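PDB 3SC6: dTDP-4-dehydrorhamnose reductase from Bacillus anthracis, which catalyses the NADPH-dependent reduction of dTDP-4-dehydro-L-rhamnose to dTDP-L-rhamnose in the rhamnose biosynthetic pathway. Local coordinates for residues R7-G12 with Q50-I55; G12-L17 with P34-L39; G18-E23 with Y157-N162; I59-A64 with K100-S105. All blocks are in the same frame, centred on the assembly; numbering follows the deposited sequence.

Contact 1: residues R7-G12 with Q50-I55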
# COMPACT_ATOMS: atom_id res chain seq x y z
N ARG A 7 19.73 4.35 -10.32
CA ARG A 7 19.75 4.38 -8.86
C ARG A 7 18.34 4.55 -8.33
O ARG A 7 17.61 5.41 -8.82
CB ARG A 7 20.51 5.64 -8.51
CG ARG A 7 21.78 5.72 -9.29
CD ARG A 7 22.27 7.13 -9.31
NE ARG A 7 23.28 7.24 -10.34
CZ ARG A 7 23.73 8.39 -10.82
NH1 ARG A 7 24.64 8.39 -11.78
NH2 ARG A 7 23.23 9.54 -10.36
N VAL A 8 17.96 3.78 -7.32
CA VAL A 8 16.62 3.88 -6.76
C VAL A 8 16.66 3.98 -5.24
O VAL A 8 17.34 3.20 -4.58
CB VAL A 8 15.75 2.65 -7.12
CG1 VAL A 8 15.64 2.51 -8.62
CG2 VAL A 8 16.33 1.39 -6.54
N ILE A 9 15.95 4.96 -4.70
CA ILE A 9 15.88 5.15 -3.26
C ILE A 9 14.53 4.67 -2.76
O ILE A 9 13.51 4.91 -3.40
CB ILE A 9 16.07 6.63 -2.84
CG1 ILE A 9 17.49 7.09 -3.14
CG2 ILE A 9 15.83 6.80 -1.35
CD1 ILE A 9 17.78 8.52 -2.69
N ILE A 10 14.53 3.97 -1.62
CA ILE A 10 13.30 3.46 -1.03
C ILE A 10 13.15 4.01 0.39
O ILE A 10 13.98 3.75 1.25
CB ILE A 10 13.28 1.93 -0.96
CG1 ILE A 10 13.43 1.33 -2.36
CG2 ILE A 10 12.00 1.44 -0.33
CD1 ILE A 10 13.41 -0.19 -2.38
N THR A 11 12.09 4.79 0.61
CA THR A 11 11.84 5.37 1.93
C THR A 11 10.93 4.43 2.71
O THR A 11 9.92 3.97 2.20
CB THR A 11 11.20 6.76 1.82
OG1 THR A 11 9.93 6.66 1.15
CG2 THR A 11 12.10 7.71 1.03
N GLY A 12 11.30 4.14 3.96
CA GLY A 12 10.52 3.23 4.81
C GLY A 12 10.82 1.80 4.40
O GLY A 12 9.91 0.98 4.24
N GLN A 50 19.71 16.35 1.65
CA GLN A 50 21.08 15.88 1.72
C GLN A 50 21.25 14.51 1.08
O GLN A 50 22.12 14.30 0.25
CB GLN A 50 21.54 15.77 3.17
CG GLN A 50 22.97 15.26 3.31
CD GLN A 50 23.39 15.10 4.76
OE1 GLN A 50 24.55 14.78 5.04
NE2 GLN A 50 22.46 15.33 5.68
N VAL A 51 20.41 13.57 1.49
CA VAL A 51 20.46 12.21 0.97
C VAL A 51 20.14 12.13 -0.53
O VAL A 51 20.84 11.45 -1.28
CB VAL A 51 19.51 11.28 1.74
CG1 VAL A 51 19.55 9.88 1.14
CG2 VAL A 51 19.89 11.24 3.21
N VAL A 52 19.09 12.83 -0.95
CA VAL A 52 18.70 12.81 -2.36
C VAL A 52 19.75 13.51 -3.24
O VAL A 52 19.92 13.13 -4.39
CB VAL A 52 17.31 13.43 -2.57
CG1 VAL A 52 16.96 13.45 -4.05
CG2 VAL A 52 16.26 12.64 -1.80
N GLN A 53 20.43 14.52 -2.71
CA GLN A 53 21.46 15.24 -3.48
C GLN A 53 22.68 14.35 -3.70
O GLN A 53 23.15 14.20 -4.82
CB GLN A 53 21.92 16.51 -2.76
CG GLN A 53 20.90 17.64 -2.61
CD GLN A 53 20.48 18.24 -3.94
OE1 GLN A 53 20.88 17.77 -5.01
NE2 GLN A 53 19.67 19.30 -3.88
N GLU A 54 23.18 13.78 -2.61
CA GLU A 54 24.35 12.91 -2.64
C GLU A 54 24.18 11.72 -3.58
O GLU A 54 24.97 11.54 -4.50
CB GLU A 54 24.66 12.43 -1.22
CG GLU A 54 25.87 11.51 -1.12
CD GLU A 54 26.16 11.08 0.31
OE1 GLU A 54 25.47 11.56 1.23
OE2 GLU A 54 27.09 10.26 0.50
N ILE A 55 23.15 10.92 -3.35
CA ILE A 55 22.89 9.75 -4.18
C ILE A 55 22.37 10.16 -5.55
O ILE A 55 22.71 9.56 -6.57
CB ILE A 55 21.88 8.80 -3.52
CG1 ILE A 55 22.40 8.35 -2.15
CG2 ILE A 55 21.63 7.60 -4.40
CD1 ILE A 55 21.46 7.41 -1.43
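Ile9 and Ile55 meet tip to tip, the one reaching out from strand 6-11 and the other back from helix 45-55. Starting at its root, Ile9 sends CB off the sheet toward the helix, and there the chain forks. CG2, anti to the backbone N, is the branch that packs on the ring of Phe35 in strand 30-35. CG1 lies anti to the carbonyl carbon (chi1 -67°), and an extended second torsion (chi2 -177°) carries CD1 farther outward. This methyl does the touching. It stands 4.0 Å from CD1 of Ile55 and also nears CB of the same residue. CG1 of Val51 is 4.4 Å from it, and CG2 of Val52 is only slightly farther off. One carbon thus sits among three residues that come from a little more than one helical turn, and no hydrogen bond crosses the contact.

The setting is a worked case of the Rossmann fold: helix 45-55 links strands 30-35 and 59-62, and strand 6-11 runs between these two in the parallel sheet. Strand and helix segments are close to antiparallel, at 163°, with their axes 10.3 Å apart.

Nearer the start of the strand, Arg7 runs extended past the last turn of the helix. Its CD lies 3.7 Å from the carbonyl O of Ile55, and NH2 comes within 3.8 Å of that oxygen without bonding to it. NH2 gives its hydrogen bond to Arg56 O, the next carbonyl, where the negative end of the helix dipole could favour the guanidinium charge.

Contact 2: residues G12-L17 with P34-L39. With NAP (NADP nicotinamide-adenine-dinucleotide phosphate), chain G.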
# COMPACT_ATOMS: atom_id res chain seq x y z
N GLY A 12 11.30 4.14 3.96
CA GLY A 12 10.52 3.23 4.81
C GLY A 12 10.82 1.80 4.40
O GLY A 12 9.91 0.98 4.24
N ALA A 13 12.11 1.50 4.24
CA ALA A 13 12.60 0.18 3.84
C ALA A 13 12.32 -0.98 4.80
O ALA A 13 12.32 -2.13 4.38
CB ALA A 13 14.09 0.25 3.54
N ASN A 14 12.10 -0.69 6.09
CA ASN A 14 11.83 -1.75 7.06
C ASN A 14 10.37 -2.20 7.13
O ASN A 14 10.06 -3.21 7.77
CB ASN A 14 12.32 -1.37 8.46
CG ASN A 14 13.82 -1.20 8.52
OD1 ASN A 14 14.52 -1.35 7.51
ND2 ASN A 14 14.34 -0.90 9.71
N GLY A 15 9.48 -1.46 6.48
CA GLY A 15 8.05 -1.79 6.47
C GLY A 15 7.73 -2.97 5.58
O GLY A 15 8.62 -3.56 4.97
N GLN A 16 6.45 -3.31 5.50
CA GLN A 16 6.00 -4.43 4.67
C GLN A 16 6.51 -4.37 3.23
O GLN A 16 7.05 -5.36 2.73
CB GLN A 16 4.47 -4.53 4.68
CG GLN A 16 3.87 -4.79 6.05
CD GLN A 16 2.35 -4.86 6.03
OE1 GLN A 16 1.72 -5.14 7.05
NE2 GLN A 16 1.76 -4.61 4.86
N LEU A 17 6.32 -3.23 2.55
CA LEU A 17 6.78 -3.08 1.16
C LEU A 17 8.28 -2.95 1.03
O LEU A 17 8.93 -3.77 0.39
CB LEU A 17 6.15 -1.88 0.47
CG LEU A 17 4.66 -1.87 0.17
CD1 LEU A 17 4.29 -0.57 -0.52
CD2 LEU A 17 4.34 -3.05 -0.73
N PRO A 34 18.22 1.54 0.14
CA PRO A 34 17.13 1.55 1.11
C PRO A 34 17.48 2.37 2.34
O PRO A 34 18.64 2.39 2.75
CB PRO A 34 17.00 0.08 1.49
CG PRO A 34 18.38 -0.44 1.38
CD PRO A 34 19.00 0.29 0.22
N PHE A 35 16.49 3.04 2.91
CA PHE A 35 16.68 3.86 4.11
C PHE A 35 15.58 3.65 5.13
O PHE A 35 14.40 3.66 4.80
CB PHE A 35 16.77 5.35 3.78
CG PHE A 35 18.00 5.73 3.01
CD1 PHE A 35 19.13 6.15 3.69
CD2 PHE A 35 18.02 5.68 1.63
CE1 PHE A 35 20.27 6.52 3.01
CE2 PHE A 35 19.16 6.04 0.94
CZ PHE A 35 20.29 6.46 1.63
N ASP A 36 15.99 3.50 6.38
CA ASP A 36 15.07 3.30 7.47
C ASP A 36 14.67 4.68 7.98
O ASP A 36 15.12 5.70 7.46
CB ASP A 36 15.73 2.48 8.59
CG ASP A 36 14.79 2.17 9.75
OD1 ASP A 36 13.57 2.43 9.62
OD2 ASP A 36 15.26 1.65 10.79
N LYS A 37 13.82 4.69 8.99
CA LYS A 37 13.33 5.89 9.63
C LYS A 37 14.48 6.76 10.20
O LYS A 37 14.46 7.98 10.07
CB LYS A 37 12.36 5.46 10.74
CG LYS A 37 11.69 6.55 11.54
CD LYS A 37 10.79 5.91 12.58
CE LYS A 37 10.07 6.92 13.45
NZ LYS A 37 9.22 6.24 14.48
N LYS A 38 15.47 6.12 10.82
CA LYS A 38 16.61 6.85 11.41
C LYS A 38 17.63 7.37 10.38
O LYS A 38 18.22 8.43 10.56
CB LYS A 38 17.33 5.99 12.46
CG LYS A 38 16.44 5.56 13.63
CD LYS A 38 17.22 4.77 14.70
CE LYS A 38 17.85 3.48 14.16
NZ LYS A 38 16.84 2.54 13.61
N LEU A 39 17.85 6.61 9.31
CA LEU A 39 18.81 7.01 8.27
C LEU A 39 18.23 8.03 7.29
O LEU A 39 18.97 8.72 6.60
CB LEU A 39 19.32 5.78 7.51
CG LEU A 39 20.06 4.74 8.36
CD1 LEU A 39 20.42 3.51 7.53
CD2 LEU A 39 21.30 5.35 9.01
PA NAP G . 4.40 -0.08 7.21
O1A NAP G . 3.90 0.70 8.40
O2A NAP G . 5.03 -1.44 7.43
O5B NAP G . 5.46 0.82 6.40
C5B NAP G . 5.66 2.20 6.68
C4B NAP G . 7.10 2.42 7.12
O4B NAP G . 7.39 3.82 7.19
C3B NAP G . 7.37 1.83 8.51
O3B NAP G . 8.45 0.89 8.48
C2B NAP G . 7.74 3.02 9.36
O2B NAP G . 8.74 2.71 10.33
C1B NAP G . 8.22 4.04 8.33
N9A NAP G . 8.22 5.43 8.86
C8A NAP G . 7.46 5.93 9.85
N7A NAP G . 7.80 7.23 10.04
C5A NAP G . 8.79 7.52 9.17
C6A NAP G . 9.58 8.74 8.88
N6A NAP G . 9.37 9.88 9.57
N1A NAP G . 10.52 8.67 7.91
C2A NAP G . 10.72 7.53 7.22
N3A NAP G . 10.01 6.41 7.47
C4A NAP G . 9.05 6.38 8.43
O3 NAP G . 3.20 -0.22 6.14
PN NAP G . 3.43 -0.66 4.60
O1N NAP G . 2.22 -1.44 4.16
O2N NAP G . 4.82 -1.23 4.42
O5D NAP G . 3.41 0.75 3.83
C5D NAP G . 3.37 0.80 2.41
C4D NAP G . 2.47 1.94 1.94
O4D NAP G . 1.21 1.42 1.49
C3D NAP G . 2.17 2.96 3.03
O3D NAP G . 2.52 4.27 2.59
C2D NAP G . 0.68 2.86 3.28
O2D NAP G . 0.13 4.16 3.51
C1D NAP G . 0.14 2.22 2.01
N1N NAP G . -1.06 1.39 2.24
C2N NAP G . -1.00 0.33 3.07
C3N NAP G . -2.12 -0.47 3.29
C7N NAP G . -2.02 -1.64 4.23
O7N NAP G . -0.97 -1.83 4.84
N7N NAP G . -3.06 -2.46 4.39
C4N NAP G . -3.31 -0.16 2.64
C5N NAP G . -3.35 0.93 1.79
C6N NAP G . -2.20 1.69 1.60
P2B NAP G . 8.36 2.56 11.89
O1X NAP G . 9.62 1.97 12.48
O2X NAP G . 8.05 3.96 12.34
O3X NAP G . 7.17 1.63 11.90
O HOH W 1 13.16 6.30 4.67
O HOH W 2 11.50 2.06 7.77
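Ala13 and Gly12 both turn their amides to the carbonyl of Phe35. The N-H of Ala13 points almost straight at Phe35 O (3.2 Å, 175°), although the donor stands well above the carbonyl plane, 42° out of it; the bond from Gly12 N to the same oxygen is bent and weak. A water adds to this group, accepting from Gly12 N and donating to Phe35 O. Beside it, CB of Ala13 packs on CB of Pro34 at 3.6 Å.

Asn14 and Asp36 cross at about a right angle. ND2 of Asn14 lies 2.9 Å from OD2 of Asp36 at a poor angle and is not hydrogen-bonded to it; the amide and carboxylate planes are 37° apart. A second water joins the two residues more convincingly: it donates to OD1 of Asp36 (2.8 Å) and accepts from the backbone N of Asn14. Lys38 NZ forms a weak salt bridge with OD2.

Just after the turn, the first amides of helix 16-24 bind the cofactor. Gln16 N donates to O2A of NADP (3.0 Å) and Leu17 N to O2N (3.1 Å), one bond to each phosphate of the pyrophosphate. Lys37, fully extended, passes its CG by C5A of the adenine at 3.9 Å and ends in a weak bond to O2X of the 2'-phosphate, the group that distinguishes NADP from NAD.

With Thr11 before them, Gly12, Gly15 and Gly18 spell TGxxGxxG, the glycine-rich dinucleotide-binding motif of the first beta-alpha-beta unit in extended short-chain dehydrogenases/reductases.

Contact 3: residues G18-E23 with Y157-N162. With SO4 (sulfate ion), chain H.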
# COMPACT_ATOMS: atom_id res chain seq x y z
N GLY A 18 8.82 -1.90 1.63
CA GLY A 18 10.25 -1.63 1.58
C GLY A 18 11.11 -2.85 1.84
O GLY A 18 12.10 -3.08 1.14
N LYS A 19 10.74 -3.62 2.85
CA LYS A 19 11.47 -4.82 3.21
C LYS A 19 11.46 -5.86 2.08
O LYS A 19 12.48 -6.49 1.80
CB LYS A 19 10.86 -5.42 4.48
CG LYS A 19 11.53 -6.69 5.02
CD LYS A 19 12.96 -6.46 5.46
CE LYS A 19 13.59 -7.75 5.99
NZ LYS A 19 12.86 -8.30 7.16
N GLN A 20 10.30 -6.02 1.43
CA GLN A 20 10.16 -6.99 0.34
C GLN A 20 10.44 -6.42 -1.06
O GLN A 20 10.86 -7.15 -1.95
CB GLN A 20 8.78 -7.64 0.42
CG GLN A 20 8.52 -8.72 -0.62
CD GLN A 20 7.18 -9.40 -0.42
OE1 GLN A 20 6.47 -9.14 0.55
NE2 GLN A 20 6.83 -10.31 -1.32
N LEU A 21 10.21 -5.12 -1.24
CA LEU A 21 10.46 -4.48 -2.53
C LEU A 21 11.96 -4.47 -2.78
O LEU A 21 12.43 -4.72 -3.88
CB LEU A 21 9.92 -3.05 -2.52
CG LEU A 21 10.12 -2.23 -3.80
CD1 LEU A 21 9.50 -2.92 -5.01
CD2 LEU A 21 9.54 -0.83 -3.62
N GLN A 22 12.70 -4.17 -1.72
CA GLN A 22 14.15 -4.12 -1.74
C GLN A 22 14.77 -5.41 -2.27
O GLN A 22 15.84 -5.39 -2.88
CB GLN A 22 14.64 -3.88 -0.31
CG GLN A 22 16.14 -3.89 -0.11
CD GLN A 22 16.52 -3.68 1.35
OE1 GLN A 22 15.66 -3.37 2.19
NE2 GLN A 22 17.80 -3.84 1.67
N GLU A 23 14.10 -6.53 -2.04
CA GLU A 23 14.58 -7.84 -2.48
C GLU A 23 14.10 -8.24 -3.87
O GLU A 23 14.72 -9.07 -4.52
CB GLU A 23 14.10 -8.92 -1.52
CG GLU A 23 14.58 -8.77 -0.08
CD GLU A 23 14.04 -9.86 0.82
OE1 GLU A 23 13.26 -10.71 0.33
OE2 GLU A 23 14.38 -9.87 2.03
N TYR A 157 -0.52 -7.05 2.17
CA TYR A 157 0.09 -8.00 3.09
C TYR A 157 1.26 -8.67 2.37
O TYR A 157 1.16 -8.96 1.18
CB TYR A 157 -0.90 -9.07 3.54
CG TYR A 157 -1.35 -10.00 2.43
CD1 TYR A 157 -2.42 -9.68 1.62
CD2 TYR A 157 -0.70 -11.21 2.22
CE1 TYR A 157 -2.83 -10.54 0.61
CE2 TYR A 157 -1.10 -12.07 1.23
CZ TYR A 157 -2.16 -11.74 0.42
OH TYR A 157 -2.55 -12.61 -0.58
N GLY A 158 2.36 -8.91 3.09
CA GLY A 158 3.54 -9.54 2.49
C GLY A 158 4.24 -10.57 3.37
O GLY A 158 3.71 -11.00 4.39
N LYS A 159 5.44 -10.96 2.95
CA LYS A 159 6.23 -11.94 3.67
C LYS A 159 6.70 -11.45 5.03
O LYS A 159 6.69 -12.20 6.01
CB LYS A 159 7.51 -12.30 2.90
CG LYS A 159 7.33 -12.93 1.54
CD LYS A 159 8.70 -13.27 0.95
CE LYS A 159 8.59 -13.95 -0.40
NZ LYS A 159 7.90 -13.09 -1.41
N TYR A 160 7.11 -10.19 5.08
CA TYR A 160 7.62 -9.62 6.32
C TYR A 160 6.60 -8.81 7.10
O TYR A 160 5.65 -8.27 6.54
CB TYR A 160 8.84 -8.77 5.96
CG TYR A 160 9.83 -9.56 5.13
CD1 TYR A 160 10.80 -10.35 5.72
CD2 TYR A 160 9.77 -9.53 3.74
CE1 TYR A 160 11.69 -11.08 4.95
CE2 TYR A 160 10.64 -10.25 2.97
CZ TYR A 160 11.60 -11.02 3.58
OH TYR A 160 12.47 -11.73 2.79
N GLY A 161 6.82 -8.74 8.41
CA GLY A 161 5.95 -8.01 9.32
C GLY A 161 4.65 -8.74 9.60
O GLY A 161 4.33 -9.72 8.93
N ASN A 162 3.91 -8.28 10.59
CA ASN A 162 2.64 -8.90 10.94
C ASN A 162 1.59 -8.49 9.93
O ASN A 162 1.65 -7.41 9.36
CB ASN A 162 2.18 -8.49 12.34
CG ASN A 162 3.16 -8.91 13.42
OD1 ASN A 162 4.17 -9.56 13.15
ND2 ASN A 162 2.85 -8.55 14.66
S SO4 H . 9.42 -10.84 9.82
O1 SO4 H . 9.45 -9.53 9.17
O2 SO4 H . 10.78 -11.38 9.88
O3 SO4 H . 8.89 -10.68 11.18
O4 SO4 H . 8.57 -11.75 9.07
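Lys19 holds CG anti to its backbone N (chi1 -179°) while Tyr160 sets its own CG anti to the carbonyl carbon (chi1 -52°), and the two side chains cross at about a right angle. The contact ties helix 16-24, the first helix of the Rossmann fold, to the loop that follows strand 148-157. CG of Lys19 lies over one face of the ring in a CH-pi contact, 3.8 Å from the centroid and 29° off the normal; farther on the lysine bends, and NZ lies nearest to CD1.

At the end of the ring, Tyr160 OH and the extended Glu23 meet tip to tip. The hydroxyl donates to the syn lone pair of Glu23 OE1 (2.8 Å), and the carboxylate plane stands nearly perpendicular to the ring. CB of Gln20 approaches the ring edge, 3.9 Å from CD2.

The amide of Gln20 has two roles. OE1 accepts the backbone N-H of Lys159 (3.2 Å), which comes from above the carbonyl plane, whereas NE2 bonds to Glu24. Lys159 NZ lies 3.0 Å from Gln20 NE2, two donors that cannot bond each other; NZ instead makes a salt bridge with Glu283 and bonds Tyr190 OH. Beyond Tyr160, the N-H of Gly161 binds a sulfate, probably from the crystallisation liquor, whose O1, 2.8 Å from Gly161 N, also lies in plane at the edge of the tyrosine ring.

Contact 4: residues I59-A64 with K100-S105. With NAP (NADP nicotinamide-adenine-dinucleotide phosphate), chain G.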
# COMPACT_ATOMS: atom_id res chain seq x y z
N ILE A 59 15.08 7.12 -9.68
CA ILE A 59 13.77 6.73 -9.18
C ILE A 59 13.69 6.76 -7.67
O ILE A 59 14.68 6.53 -6.98
CB ILE A 59 13.45 5.29 -9.64
CG1 ILE A 59 13.77 5.11 -11.13
CG2 ILE A 59 11.99 4.94 -9.36
CD1 ILE A 59 13.54 3.72 -11.65
N ILE A 60 12.51 7.07 -7.15
CA ILE A 60 12.29 7.12 -5.71
C ILE A 60 10.96 6.48 -5.38
O ILE A 60 9.90 7.00 -5.74
CB ILE A 60 12.30 8.54 -5.13
CG1 ILE A 60 13.65 9.21 -5.34
CG2 ILE A 60 12.02 8.49 -3.63
CD1 ILE A 60 13.73 10.61 -4.75
N ILE A 61 11.01 5.34 -4.70
CA ILE A 61 9.81 4.63 -4.32
C ILE A 61 9.54 5.03 -2.88
O ILE A 61 10.20 4.56 -1.95
CB ILE A 61 9.96 3.13 -4.45
CG1 ILE A 61 10.38 2.79 -5.88
CG2 ILE A 61 8.66 2.45 -4.07
CD1 ILE A 61 10.60 1.32 -6.12
N HIS A 62 8.58 5.92 -2.70
CA HIS A 62 8.23 6.41 -1.38
C HIS A 62 7.24 5.50 -0.66
O HIS A 62 6.04 5.52 -0.93
CB HIS A 62 7.65 7.81 -1.53
CG HIS A 62 7.37 8.49 -0.24
ND1 HIS A 62 8.32 9.25 0.41
CD2 HIS A 62 6.26 8.54 0.53
CE1 HIS A 62 7.80 9.74 1.52
NE2 HIS A 62 6.55 9.33 1.61
N CYS A 63 7.76 4.70 0.27
CA CYS A 63 6.92 3.78 1.04
C CYS A 63 6.69 4.26 2.47
O CYS A 63 5.76 3.80 3.14
CB CYS A 63 7.55 2.39 1.07
SG CYS A 63 7.81 1.66 -0.57
N ALA A 64 7.52 5.19 2.94
CA ALA A 64 7.39 5.73 4.29
C ALA A 64 5.99 6.28 4.55
O ALA A 64 5.40 6.94 3.69
CB ALA A 64 8.43 6.83 4.52
N LYS A 100 11.96 10.12 -10.88
CA LYS A 100 10.57 9.71 -11.03
C LYS A 100 10.16 9.34 -9.62
O LYS A 100 10.90 8.64 -8.93
CB LYS A 100 10.44 8.51 -11.96
CG LYS A 100 10.94 8.76 -13.38
CD LYS A 100 10.77 7.52 -14.25
CE LYS A 100 11.24 7.79 -15.67
NZ LYS A 100 11.08 6.60 -16.54
N LEU A 101 9.00 9.82 -9.18
CA LEU A 101 8.53 9.54 -7.82
C LEU A 101 7.31 8.61 -7.76
O LEU A 101 6.30 8.85 -8.41
CB LEU A 101 8.18 10.86 -7.12
CG LEU A 101 7.64 10.78 -5.69
CD1 LEU A 101 8.62 10.03 -4.79
CD2 LEU A 101 7.36 12.18 -5.15
N VAL A 102 7.43 7.55 -6.96
CA VAL A 102 6.33 6.60 -6.81
C VAL A 102 5.77 6.81 -5.41
O VAL A 102 6.44 6.53 -4.42
CB VAL A 102 6.76 5.14 -6.99
CG1 VAL A 102 5.59 4.22 -6.76
CG2 VAL A 102 7.33 4.93 -8.37
N TYR A 103 4.55 7.33 -5.34
CA TYR A 103 3.90 7.58 -4.07
C TYR A 103 2.80 6.55 -3.84
O TYR A 103 1.78 6.55 -4.55
CB TYR A 103 3.34 9.00 -4.01
CG TYR A 103 2.65 9.31 -2.71
CD1 TYR A 103 3.38 9.74 -1.60
CD2 TYR A 103 1.27 9.20 -2.58
CE1 TYR A 103 2.75 10.03 -0.40
CE2 TYR A 103 0.64 9.50 -1.38
CZ TYR A 103 1.39 9.91 -0.30
OH TYR A 103 0.76 10.21 0.89
N ILE A 104 3.00 5.68 -2.86
CA ILE A 104 2.04 4.64 -2.53
C ILE A 104 0.92 5.24 -1.70
O ILE A 104 1.17 5.84 -0.65
CB ILE A 104 2.70 3.49 -1.76
CG1 ILE A 104 3.84 2.88 -2.57
CG2 ILE A 104 1.68 2.42 -1.44
CD1 ILE A 104 3.41 2.31 -3.91
N SER A 105 -0.31 5.08 -2.17
CA SER A 105 -1.46 5.62 -1.47
C SER A 105 -2.46 4.52 -1.11
O SER A 105 -2.19 3.33 -1.32
CB SER A 105 -2.12 6.72 -2.30
OG SER A 105 -3.23 7.28 -1.60
PA NAP G . 4.40 -0.08 7.21
O1A NAP G . 3.90 0.70 8.40
O2A NAP G . 5.03 -1.44 7.43
O5B NAP G . 5.46 0.82 6.40
C5B NAP G . 5.66 2.20 6.68
C4B NAP G . 7.10 2.42 7.12
O4B NAP G . 7.39 3.82 7.19
C3B NAP G . 7.37 1.83 8.51
O3B NAP G . 8.45 0.89 8.48
C2B NAP G . 7.74 3.02 9.36
O2B NAP G . 8.74 2.71 10.33
C1B NAP G . 8.22 4.04 8.33
N9A NAP G . 8.22 5.43 8.86
C8A NAP G . 7.46 5.93 9.85
N7A NAP G . 7.80 7.23 10.04
C5A NAP G . 8.79 7.52 9.17
C6A NAP G . 9.58 8.74 8.88
N6A NAP G . 9.37 9.88 9.57
N1A NAP G . 10.52 8.67 7.91
C2A NAP G . 10.72 7.53 7.22
N3A NAP G . 10.01 6.41 7.47
C4A NAP G . 9.05 6.38 8.43
O3 NAP G . 3.20 -0.22 6.14
PN NAP G . 3.43 -0.66 4.60
O1N NAP G . 2.22 -1.44 4.16
O2N NAP G . 4.82 -1.23 4.42
O5D NAP G . 3.41 0.75 3.83
C5D NAP G . 3.37 0.80 2.41
C4D NAP G . 2.47 1.94 1.94
O4D NAP G . 1.21 1.42 1.49
C3D NAP G . 2.17 2.96 3.03
O3D NAP G . 2.52 4.27 2.59
C2D NAP G . 0.68 2.86 3.28
O2D NAP G . 0.13 4.16 3.51
C1D NAP G . 0.14 2.22 2.01
N1N NAP G . -1.06 1.39 2.24
C2N NAP G . -1.00 0.33 3.07
C3N NAP G . -2.12 -0.47 3.29
C7N NAP G . -2.02 -1.64 4.23
O7N NAP G . -0.97 -1.83 4.84
N7N NAP G . -3.06 -2.46 4.39
C4N NAP G . -3.31 -0.16 2.64
C5N NAP G . -3.35 0.93 1.79
C6N NAP G . -2.20 1.69 1.60
P2B NAP G . 8.36 2.56 11.89
O1X NAP G . 9.62 1.97 12.48
O2X NAP G . 8.05 3.96 12.34
O3X NAP G . 7.17 1.63 11.90
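Within the parallel sheet of the Rossmann fold, Ile60 of strand 59-62 uses both its N-H and its C=O toward strand 100-106, its partner across the crossover made through helix 76-97. Ile60 N donates to Lys100 O at 2.9 Å, and Ile60 O accepts from Val102 N at 2.8 Å. The ladder then continues with His62 N to Val102 O, again 2.8 Å. All three donors lie nearly along the C=O axis of their acceptors, and the strand segments diverge by only 10°.

On the face that carries Ile60 and His62, Leu101 leans back across the gap. Its CD1 is 3.9 Å from CG2 of Ile60 and also packs near CB of His62. His62 and Tyr103, paired in register, both hold CG anti to the backbone N; their side chains lie side by side and point the same way. Their planes are 19° apart, yet with centroids separated by 5.7 Å the rings hardly overlap; CD2 of His62 meets CD1 of Tyr103 at 3.8 Å. Helices 76-97 and 129-144 cover this face, Val90 touching His62 and Val141 touching Leu101 and Tyr103. The other face carries Ile61 and Val102, packed CG2 to CB.

Where the strands end, the cofactor begins. Cys63 O accepts a weak hydrogen bond from O3D of NADP, CB of Ala64 lies 3.4 Å from adenine N3A, and CG2 of Ile104 packs against the nicotinamide ribose. Binding the dinucleotide at the carboxyl ends of parallel strands is the hallmark of the Rossmann site.

The four contacts build one nucleotide-binding half from the sheet outward. Strand 6-11 joins contacts 1, 2 and 4 through backbone pairs, Ile10 O to Phe35 N at 3.1 Å on one edge and Ile9 O to Ile61 N at 2.8 Å on the other, and Phe35 brings contact 2 into the apolar layer of contact 1. Helix 16-24 lies on the opposite face of the sheet: it starts in contact 2, continues into contact 3, and sets Leu21 CD2 3.4 Å from Ile61 CG2 of contact 4. Contacts 2 and 4 both touch NADP. The side chain of Ile9 is about 10 Å and that of Lys19 about 7 Å from NADP; contacts 1 and 2 share Gly12, which touches it.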